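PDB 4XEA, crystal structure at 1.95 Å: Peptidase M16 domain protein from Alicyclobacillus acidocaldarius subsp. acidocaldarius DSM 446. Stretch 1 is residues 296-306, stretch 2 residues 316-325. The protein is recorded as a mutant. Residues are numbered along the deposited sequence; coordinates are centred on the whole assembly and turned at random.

Stretch 1 (296-306) EGLVDKGFSAN
Stretch 2 316-325: TLVGGNAPHP

The two stretches form a short antiparallel β pairing that, past its last backbone bridge, continues as a side-chain hydrogen bond and a set of water bridges. Strand 304-306 and strand 316-321 run at 170° with a closest axial approach of 4.7 Å, and 620 Å² is buried between the stretches.

Register is fixed by two hydrogen-bonded pairs flanking a non-hydrogen-bonded one. In the first, Ser 304 N donates to Gly 319 O (3.1 Å) and Gly 319 N to Ser 304 O (3.0 Å), with CA atoms 5.7 Å apart. In the other, Asn 306 N donates to Leu 317 O (2.8 Å) and Leu 317 N to Asn 306 O (2.9 Å), CA to CA 5.3 Å. Between them Ala 305 and Val 318 approach to 4.2 Å (CA to CA), and CA-H...O contacts of 3.3 Å, Val 318 CA to Ser 304 O and Ala 305 CA to Leu 317 O, line the gap. Phi/psi are extended: -130/127 at Ala 305, -137/139 at Val 318.

Ala 305 and Val 318 share one sheet face. Val 318 (chi1 t) sets CG2 3.7 Å from Ala 305 CB and CG1 3.4 Å from Phe 303 CZ, so its buried, branched side chain touches both apolar neighbours. Phe 303 (chi1 t, chi2 74°) starts sideways, but its ring end reaches stretch 2. Ser 304, Asn 306 and Leu 317 occupy the other face.

Gly 319 (151/-158) and Gly 320 (154/-155) adopt angles at which a CB would jam against the preceding carbonyl; at Gly 320 it would also lie 3.2 Å from Phe 303 CA.

A type I turn from Asp 300 to Phe 303 leads into the strand, with Phe 303 N bonded to Asp 300 O (3.1 Å). Asp 300 (chi1 p, chi2 36°) accepts from Gly 302 N through OD1 (3.0 Å) and from Asn 321 ND2 through OD2 (2.8 Å, 161°). Carboxylate and amide thus complement each other; Asn 321 (chi1 m, chi2 -24°) points toward stretch 1. Water 3 joins Asp 300 OD1 (2.5 Å) to Asn 321 N (2.9 Å), and water 2 joins Asp 300 N (3.1 Å) to Asn 321 O (2.6 Å).

Further back, Gly 297 has positive phi (66/21) in a Schellman motif, which favours glycine; its O lies 3.4 Å from Pro 323 CG. Water 1 links Leu 298 O (2.7 Å) to His 324 N (2.8 Å), while Leu 298 (m, t) brings CD2 within 4.0 Å of His 324 CB.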

ATOM      1  N   GLU A 296      20.383 -13.054 -12.022  1.00 85.28           N
ATOM      2  CA  GLU A 296      20.815 -14.408 -11.707  1.00 85.94           C
ATOM      3  C   GLU A 296      19.715 -15.239 -11.014  1.00 84.20           C
ATOM      4  O   GLU A 296      19.951 -16.390 -10.650  1.00 84.75           O
ATOM      5  CB  GLU A 296      22.051 -14.303 -10.814  1.00 84.18           C
ATOM      6  CG  GLU A 296      22.876 -15.546 -10.665  1.00 88.03           C
ATOM      7  CD  GLU A 296      24.264 -15.212 -10.161  1.00 90.99           C
ATOM      8  OE1 GLU A 296      24.982 -14.519 -10.911  1.00 95.23           O
ATOM      9  OE2 GLU A 296      24.634 -15.612  -9.025  1.00 91.59           O
ATOM     10  N   GLY A 297      18.526 -14.665 -10.826  1.00 82.42           N
ATOM     11  CA  GLY A 297      17.414 -15.370 -10.180  1.00 80.77           C
ATOM     12  C   GLY A 297      17.625 -15.720  -8.712  1.00 76.60           C
ATOM     13  O   GLY A 297      16.948 -16.597  -8.185  1.00 76.17           O
ATOM     14  N   LEU A 298      18.544 -15.022  -8.038  1.00 73.55           N
ATOM     15  CA  LEU A 298      18.827 -15.258  -6.616  1.00 69.28           C
ATOM     16  C   LEU A 298      17.847 -14.535  -5.671  1.00 65.90           C
ATOM     17  O   LEU A 298      17.733 -14.919  -4.506  1.00 63.18           O
ATOM     18  CB  LEU A 298      20.285 -14.873  -6.277  1.00 68.57           C
ATOM     19  CG  LEU A 298      21.423 -15.724  -6.850  1.00 70.15           C
ATOM     20  CD1 LEU A 298      22.800 -15.139  -6.515  1.00 69.99           C
ATOM     21  CD2 LEU A 298      21.324 -17.151  -6.335  1.00 73.18           C
ATOM     22  N   VAL A 299      17.168 -13.494  -6.179  1.00 65.27           N
ATOM     23  CA  VAL A 299      16.119 -12.761  -5.470  1.00 62.35           C
ATOM     24  C   VAL A 299      14.922 -12.467  -6.392  1.00 65.13           C
ATOM     25  O   VAL A 299      14.993 -12.697  -7.596  1.00 67.37           O
ATOM     26  CB  VAL A 299      16.633 -11.394  -4.944  1.00 60.34           C
ATOM     27  CG1 VAL A 299      17.768 -11.588  -3.921  1.00 55.64           C
ATOM     28  CG2 VAL A 299      17.090 -10.517  -6.099  1.00 59.87           C
ATOM     29  N   ASP A 300      13.829 -11.953  -5.822  1.00 64.24           N
ATOM     30  CA  ASP A 300      12.739 -11.364  -6.616  1.00 66.13           C
ATOM     31  C   ASP A 300      12.549  -9.903  -6.191  1.00 64.54           C
ATOM     32  O   ASP A 300      13.324  -9.395  -5.384  1.00 61.94           O
ATOM     33  CB  ASP A 300      11.429 -12.191  -6.538  1.00 67.71           C
ATOM     34  CG  ASP A 300      10.884 -12.345  -5.116  1.00 64.53           C
ATOM     35  OD1 ASP A 300      10.987 -11.417  -4.306  1.00 62.09           O
ATOM     36  OD2 ASP A 300      10.324 -13.417  -4.813  1.00 63.26           O
ATOM     37  N   LYS A 301      11.541  -9.223  -6.738  1.00 66.16           N
ATOM     38  CA  LYS A 301      11.313  -7.792  -6.428  1.00 65.62           C
ATOM     39  C   LYS A 301      10.845  -7.464  -5.015  1.00 61.98           C
ATOM     40  O   LYS A 301      10.777  -6.283  -4.656  1.00 62.22           O
ATOM     41  CB  LYS A 301      10.321  -7.166  -7.427  1.00 68.38           C
ATOM     42  CG  LYS A 301      10.966  -6.705  -8.716  1.00 73.34           C
ATOM     43  CD  LYS A 301      10.798  -7.713  -9.866  1.00 77.73           C
ATOM     44  CE  LYS A 301      11.186  -7.086 -11.213  1.00 81.45           C
ATOM     45  NZ  LYS A 301      11.110  -8.043 -12.357  1.00 83.98           N
ATOM     46  N   GLY A 302      10.507  -8.480  -4.226  1.00 60.85           N
ATOM     47  CA  GLY A 302      10.197  -8.300  -2.795  1.00 58.63           C
ATOM     48  C   GLY A 302      11.432  -8.275  -1.887  1.00 55.56           C
ATOM     49  O   GLY A 302      11.327  -8.079  -0.685  1.00 54.00           O
ATOM     50  N   PHE A 303      12.608  -8.476  -2.465  1.00 55.92           N
ATOM     51  CA  PHE A 303      13.868  -8.302  -1.747  1.00 53.67           C
ATOM     52  C   PHE A 303      13.907  -6.903  -1.151  1.00 52.45           C
ATOM     53  O   PHE A 303      13.570  -5.957  -1.827  1.00 51.91           O
ATOM     54  CB  PHE A 303      15.028  -8.460  -2.721  1.00 54.52           C
ATOM     55  CG  PHE A 303      16.383  -8.393  -2.071  1.00 54.04           C
ATOM     56  CD1 PHE A 303      16.853  -9.464  -1.320  1.00 52.24           C
ATOM     57  CD2 PHE A 303      17.196  -7.267  -2.225  1.00 55.33           C
ATOM     58  CE1 PHE A 303      18.113  -9.432  -0.727  1.00 51.99           C
ATOM     59  CE2 PHE A 303      18.482  -7.217  -1.633  1.00 54.55           C
ATOM     60  CZ  PHE A 303      18.935  -8.299  -0.877  1.00 52.82           C
ATOM     61  N   SER A 304      14.338  -6.762   0.097  1.00 50.64           N
ATOM     62  CA  SER A 304      14.379  -5.431   0.716  1.00 49.72           C
ATOM     63  C   SER A 304      15.421  -5.340   1.824  1.00 46.55           C
ATOM     64  O   SER A 304      15.849  -6.356   2.355  1.00 45.81           O
ATOM     65  CB  SER A 304      13.008  -5.047   1.284  1.00 50.11           C
ATOM     66  OG  SER A 304      12.737  -5.867   2.400  1.00 52.06           O
ATOM     67  N   ALA A 305      15.823  -4.114   2.135  1.00 45.15           N
ATOM     68  CA  ALA A 305      16.763  -3.826   3.204  1.00 43.36           C
ATOM     69  C   ALA A 305      16.099  -2.727   4.031  1.00 43.67           C
ATOM     70  O   ALA A 305      15.656  -1.703   3.473  1.00 43.10           O
ATOM     71  CB  ALA A 305      18.060  -3.354   2.664  1.00 43.17           C
ATOM     72  N   ASN A 306      16.002  -2.959   5.337  1.00 41.38           N
ATOM     73  CA  ASN A 306      15.310  -2.063   6.254  1.00 41.29           C
ATOM     74  C   ASN A 306      16.125  -1.869   7.529  1.00 39.43           C
ATOM     75  O   ASN A 306      16.902  -2.747   7.932  1.00 38.32           O
ATOM     76  CB  ASN A 306      13.934  -2.635   6.630  1.00 42.13           C
ATOM     77  CG  ASN A 306      12.961  -2.704   5.411  1.00 48.06           C
ATOM     78  OD1 ASN A 306      12.694  -3.781   4.878  1.00 54.71           O
ATOM     79  ND2 ASN A 306      12.498  -1.550   4.949  1.00 50.99           N
ATOM     80  N   THR A 316      19.634  -3.803  11.499  1.00 35.42           N
ATOM     81  CA  THR A 316      19.415  -3.857  10.047  1.00 36.50           C
ATOM     82  C   THR A 316      18.934  -5.265   9.673  1.00 37.36           C
ATOM     83  O   THR A 316      19.412  -6.270  10.273  1.00 35.77           O
ATOM     84  CB  THR A 316      20.758  -3.559   9.320  1.00 37.23           C
ATOM     85  OG1 THR A 316      21.239  -2.279   9.728  1.00 37.57           O
ATOM     86  CG2 THR A 316      20.622  -3.642   7.822  1.00 36.29           C
ATOM     87  N   LEU A 317      17.977  -5.335   8.726  1.00 37.97           N
ATOM     88  CA  LEU A 317      17.520  -6.568   8.100  1.00 40.00           C
ATOM     89  C   LEU A 317      17.527  -6.479   6.583  1.00 41.57           C
ATOM     90  O   LEU A 317      17.029  -5.484   6.001  1.00 42.20           O
ATOM     91  CB  LEU A 317      16.066  -6.819   8.450  1.00 42.44           C
ATOM     92  CG  LEU A 317      15.712  -7.101   9.888  1.00 45.96           C
ATOM     93  CD1 LEU A 317      14.182  -7.454   9.894  1.00 50.08           C
ATOM     94  CD2 LEU A 317      16.583  -8.248  10.440  1.00 48.60           C
ATOM     95  N   VAL A 318      18.032  -7.520   5.932  1.00 40.35           N
ATOM     96  CA  VAL A 318      18.045  -7.594   4.482  1.00 42.44           C
ATOM     97  C   VAL A 318      17.640  -8.994   4.078  1.00 41.82           C
ATOM     98  O   VAL A 318      18.101  -9.974   4.676  1.00 40.79           O
ATOM     99  CB  VAL A 318      19.466  -7.328   3.915  1.00 43.31           C
ATOM    100  CG1 VAL A 318      19.485  -7.417   2.365  1.00 45.44           C
ATOM    101  CG2 VAL A 318      19.991  -5.967   4.385  1.00 44.16           C
ATOM    102  N   GLY A 319      16.831  -9.105   3.039  1.00 42.78           N
ATOM    103  CA  GLY A 319      16.528 -10.427   2.489  1.00 44.65           C
ATOM    104  C   GLY A 319      15.170 -10.500   1.846  1.00 45.94           C
ATOM    105  O   GLY A 319      14.612  -9.490   1.435  1.00 46.30           O
ATOM    106  N   GLY A 320      14.650 -11.707   1.740  1.00 47.58           N
ATOM    107  CA  GLY A 320      13.367 -11.939   1.084  1.00 49.46           C
ATOM    108  C   GLY A 320      13.393 -13.365   0.579  1.00 51.87           C
ATOM    109  O   GLY A 320      14.143 -14.212   1.117  1.00 51.20           O
ATOM    110  N   ASN A 321      12.588 -13.632  -0.453  1.00 53.49           N
ATOM    111  CA  ASN A 321      12.568 -14.929  -1.105  1.00 56.29           C
ATOM    112  C   ASN A 321      13.936 -15.216  -1.741  1.00 57.14           C
ATOM    113  O   ASN A 321      14.540 -14.336  -2.372  1.00 56.73           O
ATOM    114  CB  ASN A 321      11.503 -14.985  -2.213  1.00 58.97           C
ATOM    115  CG  ASN A 321      10.074 -14.900  -1.680  1.00 60.05           C
ATOM    116  OD1 ASN A 321       9.792 -15.234  -0.533  1.00 58.53           O
ATOM    117  ND2 ASN A 321       9.159 -14.453  -2.542  1.00 62.42           N
ATOM    118  N   ALA A 322      14.384 -16.465  -1.613  1.00 58.04           N
ATOM    119  CA  ALA A 322      15.725 -16.843  -2.015  1.00 59.00           C
ATOM    120  C   ALA A 322      15.752 -18.312  -2.484  1.00 61.95           C
ATOM    121  O   ALA A 322      15.884 -19.221  -1.652  1.00 61.60           O
ATOM    122  CB  ALA A 322      16.676 -16.651  -0.838  1.00 55.29           C
ATOM    123  N   PRO A 323      15.662 -18.554  -3.806  1.00 65.48           N
ATOM    124  CA  PRO A 323      15.659 -19.943  -4.277  1.00 68.27           C
ATOM    125  C   PRO A 323      16.936 -20.705  -3.927  1.00 68.22           C
ATOM    126  O   PRO A 323      16.908 -21.935  -3.823  1.00 70.21           O
ATOM    127  CB  PRO A 323      15.524 -19.810  -5.813  1.00 71.41           C
ATOM    128  CG  PRO A 323      15.025 -18.454  -6.043  1.00 70.23           C
ATOM    129  CD  PRO A 323      15.560 -17.606  -4.925  1.00 66.91           C
ATOM    130  N   HIS A 324      18.042 -19.976  -3.800  1.00 67.73           N
ATOM    131  CA  HIS A 324      19.316 -20.546  -3.380  1.00 68.87           C
ATOM    132  C   HIS A 324      19.842 -19.724  -2.205  1.00 64.29           C
ATOM    133  O   HIS A 324      20.654 -18.808  -2.376  1.00 62.76           O
ATOM    134  CB  HIS A 324      20.287 -20.587  -4.559  1.00 73.81           C
ATOM    135  CG  HIS A 324      19.760 -21.355  -5.739  1.00 79.85           C
ATOM    136  ND1 HIS A 324      19.802 -22.732  -5.815  1.00 84.61           N
ATOM    137  CD2 HIS A 324      19.142 -20.935  -6.869  1.00 83.25           C
ATOM    138  CE1 HIS A 324      19.251 -23.124  -6.951  1.00 90.91           C
ATOM    139  NE2 HIS A 324      18.842 -22.053  -7.610  1.00 89.13           N
ATOM    140  N   PRO A 325      19.350 -20.029  -0.997  1.00 62.55           N
ATOM    141  CA  PRO A 325      19.614 -19.151   0.138  1.00 59.65           C
ATOM    142  C   PRO A 325      21.083 -19.098   0.527  1.00 60.08           C
ATOM    143  O   PRO A 325      21.555 -18.050   0.950  1.00 56.39           O
ATOM    144  CB  PRO A 325      18.749 -19.732   1.267  1.00 60.93           C
ATOM    145  CG  PRO A 325      18.283 -21.037   0.804  1.00 64.40           C
ATOM    146  CD  PRO A 325      18.464 -21.150  -0.656  1.00 65.46           C
TER
HETATM  147  O   HOH W   1      18.737 -17.286  -3.764  1.00 56.24           O
HETATM  148  O   HOH W   2      14.081 -11.828  -2.732  1.00 56.21           O
HETATM  149  O   HOH W   3      11.213 -11.460  -1.810  1.00 58.76           O
HETATM  150  O   HOH W   4      11.809  -8.597   1.736  1.00 56.08           O
HETATM  151  O   HOH W   5      13.937  -6.255   5.356  1.00 57.63           O